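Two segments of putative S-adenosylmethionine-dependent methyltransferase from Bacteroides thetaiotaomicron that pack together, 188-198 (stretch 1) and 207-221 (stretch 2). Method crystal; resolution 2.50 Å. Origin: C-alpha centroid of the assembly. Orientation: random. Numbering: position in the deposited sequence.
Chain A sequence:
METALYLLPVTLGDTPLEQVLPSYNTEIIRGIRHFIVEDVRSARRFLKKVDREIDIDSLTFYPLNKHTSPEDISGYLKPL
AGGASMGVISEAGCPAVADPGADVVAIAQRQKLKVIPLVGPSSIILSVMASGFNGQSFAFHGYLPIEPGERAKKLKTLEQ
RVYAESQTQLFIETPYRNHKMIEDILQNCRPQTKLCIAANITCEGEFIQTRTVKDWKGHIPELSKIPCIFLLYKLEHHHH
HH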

ATOM      1  N   ASN A 188       2.595 -20.207 -19.295  1.00 44.08           N
ATOM      2  CA  ASN A 188       3.320 -19.130 -19.973  1.00 42.57           C
ATOM      3  C   ASN A 188       4.582 -18.575 -19.309  1.00 41.82           C
ATOM      4  O   ASN A 188       5.432 -17.996 -19.989  1.00 42.43           O
ATOM      5  CB  ASN A 188       2.366 -17.964 -20.241  1.00 41.51           C
ATOM      6  CG  ASN A 188       1.073 -18.410 -20.882  1.00 40.38           C
ATOM      7  OD1 ASN A 188       0.106 -18.741 -20.189  1.00 39.09           O
ATOM      8  ND2 ASN A 188       1.050 -18.445 -22.209  1.00 37.84           N
ATOM      9  N   CYS A 189       4.715 -18.741 -17.998  1.00 37.12           N
ATOM     10  CA  CYS A 189       5.882 -18.210 -17.304  1.00 34.40           C
ATOM     11  C   CYS A 189       7.048 -19.177 -17.225  1.00 34.54           C
ATOM     12  O   CYS A 189       6.871 -20.390 -17.380  1.00 31.94           O
ATOM     13  CB  CYS A 189       5.489 -17.741 -15.904  1.00 40.28           C
ATOM     14  SG  CYS A 189       4.420 -16.258 -15.933  1.00 42.01           S
ATOM     15  N   ARG A 190       8.243 -18.628 -16.994  1.00 38.97           N
ATOM     16  CA  ARG A 190       9.460 -19.426 -16.904  1.00 38.30           C
ATOM     17  C   ARG A 190       9.435 -20.306 -15.676  1.00 36.21           C
ATOM     18  O   ARG A 190       8.778 -19.991 -14.689  1.00 34.73           O
ATOM     19  CB  ARG A 190      10.708 -18.540 -16.798  1.00 59.78           C
ATOM     20  CG  ARG A 190      10.983 -17.609 -17.959  1.00 64.24           C
ATOM     21  CD  ARG A 190      12.398 -17.078 -17.828  1.00 68.25           C
ATOM     22  NE  ARG A 190      12.583 -15.852 -18.593  1.00 76.15           N
ATOM     23  CZ  ARG A 190      11.905 -14.730 -18.366  1.00 77.71           C
ATOM     24  NH1 ARG A 190      11.003 -14.695 -17.394  1.00 80.84           N
ATOM     25  NH2 ARG A 190      12.125 -13.648 -19.105  1.00 76.97           N
ATOM     26  N   PRO A 191      10.169 -21.421 -15.713  1.00 35.28           N
ATOM     27  CA  PRO A 191      10.188 -22.311 -14.548  1.00 35.14           C
ATOM     28  C   PRO A 191      10.873 -21.727 -13.300  1.00 36.31           C
ATOM     29  O   PRO A 191      10.504 -22.066 -12.168  1.00 35.59           O
ATOM     30  CB  PRO A 191      10.875 -23.576 -15.085  1.00 25.05           C
ATOM     31  CG  PRO A 191      11.717 -23.070 -16.210  1.00 26.96           C
ATOM     32  CD  PRO A 191      10.847 -22.033 -16.865  1.00 25.22           C
ATOM     33  N   GLN A 192      11.842 -20.834 -13.495  1.00 36.43           N
ATOM     34  CA  GLN A 192      12.545 -20.249 -12.353  1.00 37.78           C
ATOM     35  C   GLN A 192      11.937 -18.962 -11.797  1.00 37.03           C
ATOM     36  O   GLN A 192      12.273 -18.535 -10.689  1.00 35.92           O
ATOM     37  CB  GLN A 192      14.023 -20.037 -12.693  1.00 48.28           C
ATOM     38  CG  GLN A 192      14.808 -21.353 -12.814  1.00 52.52           C
ATOM     39  CD  GLN A 192      14.724 -22.204 -11.548  1.00 54.53           C
ATOM     40  OE1 GLN A 192      15.258 -23.316 -11.492  1.00 58.32           O
ATOM     41  NE2 GLN A 192      14.053 -21.682 -10.526  1.00 54.01           N
ATOM     42  N   THR A 193      11.042 -18.342 -12.562  1.00 32.53           N
ATOM     43  CA  THR A 193      10.387 -17.126 -12.103  1.00 29.20           C
ATOM     44  C   THR A 193       9.652 -17.527 -10.822  1.00 30.13           C
ATOM     45  O   THR A 193       9.210 -18.677 -10.696  1.00 29.02           O
ATOM     46  CB  THR A 193       9.358 -16.619 -13.141  1.00 27.80           C
ATOM     47  OG1 THR A 193      10.026 -16.277 -14.366  1.00 26.92           O
ATOM     48  CG2 THR A 193       8.620 -15.404 -12.615  1.00 25.63           C
ATOM     49  N   LYS A 194       9.541 -16.601  -9.867  1.00 38.03           N
ATOM     50  CA  LYS A 194       8.843 -16.882  -8.609  1.00 35.29           C
ATOM     51  C   LYS A 194       7.433 -16.336  -8.636  1.00 34.42           C
ATOM     52  O   LYS A 194       7.188 -15.228  -9.136  1.00 32.63           O
ATOM     53  CB  LYS A 194       9.579 -16.279  -7.402  1.00 28.49           C
ATOM     54  CG  LYS A 194      10.840 -17.034  -6.986  1.00 31.06           C
ATOM     55  CD  LYS A 194      11.326 -16.632  -5.587  1.00 29.32           C
ATOM     56  CE  LYS A 194      12.457 -17.543  -5.124  1.00 31.13           C
ATOM     57  NZ  LYS A 194      12.777 -17.390  -3.673  1.00 27.51           N
ATOM     58  N   LEU A 195       6.514 -17.117  -8.083  1.00 29.79           N
ATOM     59  CA  LEU A 195       5.115 -16.737  -8.007  1.00 29.04           C
ATOM     60  C   LEU A 195       4.624 -16.831  -6.566  1.00 30.98           C
ATOM     61  O   LEU A 195       4.777 -17.871  -5.931  1.00 31.78           O
ATOM     62  CB  LEU A 195       4.272 -17.665  -8.883  1.00 21.10           C
ATOM     63  CG  LEU A 195       2.792 -17.645  -8.492  1.00 18.37           C
ATOM     64  CD1 LEU A 195       2.249 -16.252  -8.720  1.00 17.09           C
ATOM     65  CD2 LEU A 195       1.999 -18.655  -9.301  1.00 18.09           C
ATOM     66  N   CYS A 196       4.035 -15.750  -6.052  1.00 33.35           N
ATOM     67  CA  CYS A 196       3.498 -15.743  -4.698  1.00 32.31           C
ATOM     68  C   CYS A 196       1.972 -15.684  -4.754  1.00 34.97           C
ATOM     69  O   CYS A 196       1.400 -14.791  -5.383  1.00 35.79           O
ATOM     70  CB  CYS A 196       4.020 -14.536  -3.914  1.00 32.92           C
ATOM     71  SG  CYS A 196       3.254 -14.307  -2.257  1.00 32.73           S
ATOM     72  N   ILE A 197       1.316 -16.635  -4.102  1.00 34.05           N
ATOM     73  CA  ILE A 197      -0.131 -16.659  -4.064  1.00 34.94           C
ATOM     74  C   ILE A 197      -0.529 -16.146  -2.698  1.00 35.89           C
ATOM     75  O   ILE A 197      -0.036 -16.637  -1.688  1.00 39.12           O
ATOM     76  CB  ILE A 197      -0.671 -18.092  -4.255  1.00 41.19           C
ATOM     77  CG1 ILE A 197      -0.487 -18.522  -5.715  1.00 40.38           C
ATOM     78  CG2 ILE A 197      -2.136 -18.163  -3.824  1.00 40.54           C
ATOM     79  CD1 ILE A 197      -0.675 -20.015  -5.973  1.00 49.32           C
ATOM     80  N   ALA A 198      -1.409 -15.154  -2.657  1.00 34.52           N
ATOM     81  CA  ALA A 198      -1.851 -14.598  -1.381  1.00 34.59           C
ATOM     82  C   ALA A 198      -3.377 -14.551  -1.313  1.00 36.34           C
ATOM     83  O   ALA A 198      -4.009 -13.643  -1.867  1.00 36.60           O
ATOM     84  CB  ALA A 198      -1.269 -13.213  -1.195  1.00 31.16           C
TER
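Stretch 2 (207-221) FIQTRTVKDWKGHIP

Stretch 2 enters as a strand, Phe207 to Thr212, antiparallel to strand Lys194–Ala198; the axes approach to 4.5 Å, with 156° between their N-to-C directions. Cys196 faces Thr210 and Ala198 faces Ile208 at CA–CA distances of 4.1 and 4.2 Å, while the wider pairs Leu195–Arg211 and Ile197–Gln209 carry the ladder. Leu195 N donates to Arg211 O (3.0 Å) and Arg211 N to Leu195 O (3.1 Å); Ile197 N and Gln209 O, like Gln209 N and Ile197 O, are bonded at 3.2 Å. Leu195 O accepts a second hydrogen bond, nearly linear, from Trp216 NE1 (2.7 Å), so the indole nitrogen is satisfied by the strand backbone.

Beyond the strand, the chain turns at Val213 but stays tied to the loop preceding Lys194. Val213 N donates to Thr193 O (3.0 Å), and Pro191 O takes two donors, Thr212 OG1 at 2.6 Å and Lys214 N at 3.1 Å. The hydroxyls of Thr193 and Thr210 find their partners elsewhere in the structure.

Apolar packing completes the contact. Ile197 CD1 lies over one face of the Trp216 indole, 3.6 Å from CH2, and Leu195 CB approaches Trp216 CD1 at 3.8 Å. On the other side of the sheet, Cys196 SG meets Ile208 CG2 at 3.9 Å.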

ATOM      1  N   PHE A 207      -3.597 -17.508   3.380  1.00 42.63           N
ATOM      2  CA  PHE A 207      -2.621 -18.360   2.736  1.00 39.10           C
ATOM      3  C   PHE A 207      -1.736 -17.410   1.942  1.00 38.70           C
ATOM      4  O   PHE A 207      -2.228 -16.691   1.079  1.00 40.32           O
ATOM      5  CB  PHE A 207      -3.309 -19.340   1.784  1.00 25.99           C
ATOM      6  CG  PHE A 207      -2.352 -20.214   1.010  1.00 24.37           C
ATOM      7  CD1 PHE A 207      -1.797 -21.356   1.592  1.00 23.27           C
ATOM      8  CD2 PHE A 207      -1.992 -19.884  -0.293  1.00 22.99           C
ATOM      9  CE1 PHE A 207      -0.893 -22.173   0.881  1.00 21.87           C
ATOM     10  CE2 PHE A 207      -1.088 -20.684  -1.020  1.00 24.16           C
ATOM     11  CZ  PHE A 207      -0.540 -21.826  -0.426  1.00 24.55           C
ATOM     12  N   ILE A 208      -0.446 -17.380   2.256  1.00 27.06           N
ATOM     13  CA  ILE A 208       0.498 -16.521   1.548  1.00 27.23           C
ATOM     14  C   ILE A 208       1.822 -17.232   1.545  1.00 30.38           C
ATOM     15  O   ILE A 208       2.561 -17.217   2.530  1.00 29.82           O
ATOM     16  CB  ILE A 208       0.727 -15.178   2.232  1.00 18.19           C
ATOM     17  CG1 ILE A 208      -0.619 -14.503   2.528  1.00 17.67           C
ATOM     18  CG2 ILE A 208       1.632 -14.315   1.334  1.00 16.44           C
ATOM     19  CD1 ILE A 208      -0.537 -13.296   3.457  1.00 44.18           C
ATOM     20  N   GLN A 209       2.122 -17.838   0.409  1.00 39.78           N
ATOM     21  CA  GLN A 209       3.326 -18.620   0.246  1.00 40.20           C
ATOM     22  C   GLN A 209       3.980 -18.274  -1.079  1.00 38.86           C
ATOM     23  O   GLN A 209       3.298 -18.053  -2.079  1.00 35.75           O
ATOM     24  CB  GLN A 209       2.921 -20.093   0.282  1.00 57.19           C
ATOM     25  CG  GLN A 209       4.042 -21.088   0.327  1.00 62.67           C
ATOM     26  CD  GLN A 209       3.511 -22.498   0.507  1.00 65.48           C
ATOM     27  OE1 GLN A 209       2.734 -22.990  -0.314  1.00 64.36           O
ATOM     28  NE2 GLN A 209       3.922 -23.151   1.588  1.00 67.07           N
ATOM     29  N   THR A 210       5.304 -18.212  -1.077  1.00 42.03           N
ATOM     30  CA  THR A 210       6.054 -17.913  -2.287  1.00 41.59           C
ATOM     31  C   THR A 210       6.691 -19.194  -2.778  1.00 42.02           C
ATOM     32  O   THR A 210       7.104 -20.038  -1.991  1.00 41.76           O
ATOM     33  CB  THR A 210       7.152 -16.880  -2.043  1.00 31.60           C
ATOM     34  OG1 THR A 210       6.548 -15.605  -1.815  1.00 32.97           O
ATOM     35  CG2 THR A 210       8.072 -16.785  -3.243  1.00 30.19           C
ATOM     36  N   ARG A 211       6.795 -19.326  -4.088  1.00 44.24           N
ATOM     37  CA  ARG A 211       7.359 -20.530  -4.643  1.00 45.00           C
ATOM     38  C   ARG A 211       7.502 -20.405  -6.148  1.00 44.25           C
ATOM     39  O   ARG A 211       6.667 -19.797  -6.816  1.00 44.80           O
ATOM     40  CB  ARG A 211       6.437 -21.680  -4.271  1.00 52.43           C
ATOM     41  CG  ARG A 211       6.577 -22.917  -5.075  1.00 54.41           C
ATOM     42  CD  ARG A 211       5.424 -23.816  -4.718  1.00 57.60           C
ATOM     43  NE  ARG A 211       5.417 -24.119  -3.296  1.00 58.92           N
ATOM     44  CZ  ARG A 211       4.445 -24.783  -2.687  1.00 61.28           C
ATOM     45  NH1 ARG A 211       3.400 -25.207  -3.386  1.00 61.47           N
ATOM     46  NH2 ARG A 211       4.522 -25.028  -1.385  1.00 60.65           N
ATOM     47  N   THR A 212       8.575 -20.985  -6.670  1.00 42.12           N
ATOM     48  CA  THR A 212       8.859 -20.947  -8.098  1.00 39.85           C
ATOM     49  C   THR A 212       7.758 -21.632  -8.921  1.00 39.99           C
ATOM     50  O   THR A 212       7.054 -22.524  -8.426  1.00 39.71           O
ATOM     51  CB  THR A 212      10.223 -21.614  -8.388  1.00 32.73           C
ATOM     52  OG1 THR A 212      10.621 -21.314  -9.727  1.00 36.41           O
ATOM     53  CG2 THR A 212      10.134 -23.127  -8.223  1.00 29.32           C
ATOM     54  N   VAL A 213       7.605 -21.217 -10.178  1.00 36.75           N
ATOM     55  CA  VAL A 213       6.586 -21.808 -11.047  1.00 37.10           C
ATOM     56  C   VAL A 213       6.766 -23.323 -11.195  1.00 38.65           C
ATOM     57  O   VAL A 213       5.784 -24.067 -11.239  1.00 37.33           O
ATOM     58  CB  VAL A 213       6.599 -21.144 -12.436  1.00 35.50           C
ATOM     59  CG1 VAL A 213       5.703 -21.907 -13.404  1.00 32.89           C
ATOM     60  CG2 VAL A 213       6.113 -19.718 -12.311  1.00 34.33           C
ATOM     61  N   LYS A 214       8.019 -23.766 -11.270  1.00 29.51           N
ATOM     62  CA  LYS A 214       8.329 -25.185 -11.390  1.00 31.84           C
ATOM     63  C   LYS A 214       7.813 -25.940 -10.170  1.00 31.50           C
ATOM     64  O   LYS A 214       7.244 -27.017 -10.300  1.00 28.38           O
ATOM     65  CB  LYS A 214       9.842 -25.398 -11.505  1.00 50.33           C
ATOM     66  CG  LYS A 214      10.254 -26.863 -11.633  1.00 53.63           C
ATOM     67  CD  LYS A 214      11.743 -27.060 -11.389  1.00 54.09           C
ATOM     68  CE  LYS A 214      12.152 -28.506 -11.619  1.00 54.59           C
ATOM     69  NZ  LYS A 214      11.978 -28.926 -13.047  1.00 56.66           N
ATOM     70  N   ASP A 215       8.016 -25.369  -8.984  1.00 49.74           N
ATOM     71  CA  ASP A 215       7.572 -26.014  -7.747  1.00 52.58           C
ATOM     72  C   ASP A 215       6.094 -25.826  -7.427  1.00 53.75           C
ATOM     73  O   ASP A 215       5.587 -26.434  -6.489  1.00 54.41           O
ATOM     74  CB  ASP A 215       8.428 -25.559  -6.553  1.00 56.95           C
ATOM     75  CG  ASP A 215       9.815 -26.204  -6.544  1.00 61.17           C
ATOM     76  OD1 ASP A 215       9.891 -27.456  -6.524  1.00 61.46           O
ATOM     77  OD2 ASP A 215      10.825 -25.461  -6.556  1.00 61.05           O
ATOM     78  N   TRP A 216       5.404 -24.990  -8.197  1.00 36.96           N
ATOM     79  CA  TRP A 216       3.981 -24.788  -7.973  1.00 39.89           C
ATOM     80  C   TRP A 216       3.209 -25.892  -8.693  1.00 44.40           C
ATOM     81  O   TRP A 216       2.145 -26.319  -8.238  1.00 43.32           O
ATOM     82  CB  TRP A 216       3.532 -23.413  -8.487  1.00 44.11           C
ATOM     83  CG  TRP A 216       3.493 -22.333  -7.424  1.00 39.68           C
ATOM     84  CD1 TRP A 216       4.151 -21.140  -7.443  1.00 39.50           C
ATOM     85  CD2 TRP A 216       2.725 -22.345  -6.208  1.00 36.31           C
ATOM     86  NE1 TRP A 216       3.840 -20.404  -6.319  1.00 38.15           N
ATOM     87  CE2 TRP A 216       2.968 -21.122  -5.544  1.00 36.24           C
ATOM     88  CE3 TRP A 216       1.852 -23.271  -5.619  1.00 33.80           C
ATOM     89  CZ2 TRP A 216       2.372 -20.798  -4.319  1.00 34.51           C
ATOM     90  CZ3 TRP A 216       1.255 -22.951  -4.398  1.00 34.56           C
ATOM     91  CH2 TRP A 216       1.519 -21.722  -3.761  1.00 34.03           C
ATOM     92  N   LYS A 217       3.765 -26.360  -9.809  1.00 75.68           N
ATOM     93  CA  LYS A 217       3.142 -27.411 -10.610  1.00 81.84           C
ATOM     94  C   LYS A 217       2.415 -28.384  -9.708  1.00 85.65           C
ATOM     95  O   LYS A 217       1.201 -28.561  -9.814  1.00 86.46           O
ATOM     96  CB  LYS A 217       4.203 -28.148 -11.426  1.00 88.48           C
ATOM     97  CG  LYS A 217       4.934 -27.256 -12.429  1.00 90.96           C
ATOM     98  CD  LYS A 217       3.979 -26.704 -13.490  1.00 91.26           C
ATOM     99  CE  LYS A 217       4.680 -25.734 -14.434  1.00 89.93           C
ATOM    100  NZ  LYS A 217       5.800 -26.361 -15.185  1.00 89.77           N
ATOM    101  N   GLY A 218       3.160 -29.011  -8.811  1.00 88.13           N
ATOM    102  CA  GLY A 218       2.540 -29.937  -7.890  1.00 92.28           C
ATOM    103  C   GLY A 218       2.053 -29.120  -6.717  1.00 95.22           C
ATOM    104  O   GLY A 218       2.650 -28.094  -6.391  1.00 96.62           O
ATOM    105  N   HIS A 219       0.970 -29.550  -6.087  1.00117.27           N
ATOM    106  CA  HIS A 219       0.444 -28.827  -4.938  1.00119.81           C
ATOM    107  C   HIS A 219      -0.108 -27.435  -5.252  1.00118.47           C
ATOM    108  O   HIS A 219       0.540 -26.421  -4.986  1.00118.11           O
ATOM    109  CB  HIS A 219       1.516 -28.705  -3.845  1.00111.72           C
ATOM    110  CG  HIS A 219       1.621 -29.913  -2.964  1.00117.03           C
ATOM    111  ND1 HIS A 219       1.981 -31.155  -3.440  1.00119.13           N
ATOM    112  CD2 HIS A 219       1.391 -30.071  -1.639  1.00119.20           C
ATOM    113  CE1 HIS A 219       1.967 -32.027  -2.448  1.00120.31           C
ATOM    114  NE2 HIS A 219       1.612 -31.394  -1.343  1.00120.42           N
ATOM    115  N   ILE A 220      -1.310 -27.399  -5.819  1.00 92.64           N
ATOM    116  CA  ILE A 220      -1.990 -26.150  -6.132  1.00 90.17           C
ATOM    117  C   ILE A 220      -3.201 -26.091  -5.187  1.00 87.12           C
ATOM    118  O   ILE A 220      -4.081 -26.954  -5.233  1.00 87.93           O
ATOM    119  CB  ILE A 220      -2.462 -26.131  -7.598  1.00147.77           C
ATOM    120  CG1 ILE A 220      -3.193 -24.818  -7.895  1.00148.29           C
ATOM    121  CG2 ILE A 220      -3.361 -27.333  -7.875  1.00147.23           C
ATOM    122  CD1 ILE A 220      -2.288 -23.595  -8.024  1.00 92.64           C
ATOM    123  N   PRO A 221      -3.258 -25.076  -4.313  1.00 59.04           N
ATOM    124  CA  PRO A 221      -4.359 -24.923  -3.356  1.00 56.66           C
ATOM    125  C   PRO A 221      -5.714 -24.591  -3.974  1.00 55.55           C
ATOM    126  O   PRO A 221      -6.162 -25.263  -4.894  1.00 54.92           O
ATOM    127  CB  PRO A 221      -3.849 -23.819  -2.435  1.00 59.54           C
ATOM    128  CG  PRO A 221      -3.093 -22.947  -3.375  1.00 59.80           C
ATOM    129  CD  PRO A 221      -2.319 -23.945  -4.214  1.00 60.76           C
TER